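P91 (Metagenome, PDB 4ZI5) hydrolyses phosphotriesters as a promiscuous phosphotriesterase of the dienelactone hydrolase family, which has the alpha/beta hydrolase fold. Local coordinates at the interface of chains A and B. Coordinates in Å, arbitrary orientation; residue numbers count along the deposited sequence, not the author numbering. Chains: chain A/B, P91.

The interface of chains A and B. Residues chain A 199-202; chain B 209.
The side-chain amide of B:Asn209 reaches over the backbone of A:Lys199 and A:Val200. As modelled, its carbonyl OD1 lies 2.8 Å from the backbone O of A:Val200, where two acceptors clash; the amide is probably turned the wrong way round, and its NH2 would then donate to this carbonyl and to the adjoining water. The other amide branch, modelled as ND2, rests 3.6 Å from A:Lys199 CA, while the aliphatic stem of the lysine crosses the asparagine side chain at about a right angle.

Two waters complete the contact, a worked example of how a small interface patch borrows solvent as a linker. Water 1 stands 3.0 Å from B:Asn209 OD1 and 2.8 Å from A:Asp201 OD1, a carboxylate oxygen. Water 2 takes the indole NE1-H of A:Trp202 at 2.9 Å and the backbone N-H of B:Asn209. With CG beside the backbone N (chi1 -53°), B:Asn209 turns its amide towards chain A. Replacing it with alanine would probably leave A:Val200 O and water 1 without their partner across the interface.

Behind this shell, A:Val200 O sits in the plane of the A:Trp202 ring, at its edge. A:Lys199 to A:Asp201 form the turn between helix 185-198 and strand 202-207, whereas B:Asn209 lies just beyond the equivalent strand of chain B; the two-fold repeats the patch in what may be a dimer.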
ATOM      1  N   LYS A 199      11.491 -14.843   2.795  1.00 18.09           N
ATOM      2  CA  LYS A 199      11.076 -14.439   1.467  1.00 18.43           C
ATOM      3  C   LYS A 199       9.586 -14.637   1.220  1.00 16.94           C
ATOM      4  O   LYS A 199       9.157 -15.068   0.162  1.00 16.01           O
ATOM      5  CB  LYS A 199      11.923 -15.129   0.397  1.00 21.07           C
ATOM      6  CG  LYS A 199      13.423 -14.820   0.514  1.00 25.01           C
ATOM      7  CD  LYS A 199      14.210 -15.613  -0.519  1.00 28.75           C
ATOM      8  CE  LYS A 199      15.690 -15.233  -0.524  1.00 34.65           C
ATOM      9  NZ  LYS A 199      16.381 -15.575   0.759  1.00 38.40           N
ATOM     10  N   VAL A 200       8.807 -14.321   2.238  1.00 15.70           N
ATOM     11  CA  VAL A 200       7.348 -14.304   2.143  1.00 14.74           C
ATOM     12  C   VAL A 200       6.976 -13.270   1.078  1.00 14.29           C
ATOM     13  O   VAL A 200       7.689 -12.282   0.909  1.00 14.95           O
ATOM     14  CB  VAL A 200       6.748 -13.932   3.529  1.00 14.75           C
ATOM     15  CG1 VAL A 200       5.231 -13.644   3.481  1.00 14.29           C
ATOM     16  CG2 VAL A 200       7.062 -15.027   4.557  1.00 15.51           C
ATOM     17  N   ASP A 201       5.888 -13.497   0.361  1.00 13.40           N
ATOM     18  CA  ASP A 201       5.300 -12.470  -0.499  1.00 13.80           C
ATOM     19  C   ASP A 201       4.556 -11.462   0.377  1.00 14.29           C
ATOM     20  O   ASP A 201       3.401 -11.675   0.716  1.00 13.96           O
ATOM     21  CB  ASP A 201       4.335 -13.096  -1.516  1.00 14.38           C
ATOM     22  CG  ASP A 201       3.609 -12.044  -2.353  1.00 14.94           C
ATOM     23  OD1 ASP A 201       4.215 -10.978  -2.599  1.00 16.05           O
ATOM     24  OD2 ASP A 201       2.455 -12.274  -2.756  1.00 13.23           O
ATOM     25  N   TRP A 202       5.256 -10.392   0.766  1.00 13.77           N
ATOM     26  CA  TRP A 202       4.759  -9.486   1.779  1.00 13.51           C
ATOM     27  C   TRP A 202       4.687  -8.029   1.336  1.00 13.18           C
ATOM     28  O   TRP A 202       5.463  -7.582   0.483  1.00 13.08           O
ATOM     29  CB  TRP A 202       5.550  -9.602   3.075  1.00 13.99           C
ATOM     30  CG  TRP A 202       6.967  -9.070   3.081  1.00 14.45           C
ATOM     31  CD1 TRP A 202       8.109  -9.723   2.689  1.00 14.91           C
ATOM     32  CD2 TRP A 202       7.386  -7.811   3.593  1.00 14.57           C
ATOM     33  NE1 TRP A 202       9.203  -8.940   2.900  1.00 14.33           N
ATOM     34  CE2 TRP A 202       8.792  -7.746   3.446  1.00 14.40           C
ATOM     35  CE3 TRP A 202       6.707  -6.717   4.153  1.00 15.02           C
ATOM     36  CZ2 TRP A 202       9.536  -6.628   3.849  1.00 14.32           C
ATOM     37  CZ3 TRP A 202       7.445  -5.580   4.517  1.00 14.55           C
ATOM     38  CH2 TRP A 202       8.841  -5.547   4.352  1.00 14.48           C
TER
ATOM     39  N   ASN B 209      10.713  -8.138  -0.950  1.00 15.57           N
ATOM     40  CA  ASN B 209      11.520  -8.826  -1.956  1.00 17.33           C
ATOM     41  C   ASN B 209      11.956  -7.918  -3.088  1.00 17.54           C
ATOM     42  O   ASN B 209      12.555  -8.375  -4.043  1.00 21.57           O
ATOM     43  CB  ASN B 209      10.800 -10.053  -2.528  1.00 17.67           C
ATOM     44  CG  ASN B 209      10.322 -10.998  -1.458  1.00 18.08           C
ATOM     45  OD1 ASN B 209       9.115 -11.220  -1.290  1.00 20.14           O
ATOM     46  ND2 ASN B 209      11.252 -11.515  -0.699  1.00 17.32           N
TER
HETATM   47  O   HOH W   1       6.881 -10.269  -2.978  1.00 21.69           O
HETATM   48  O   HOH W   2      11.749  -9.057   1.557  1.00 27.92           O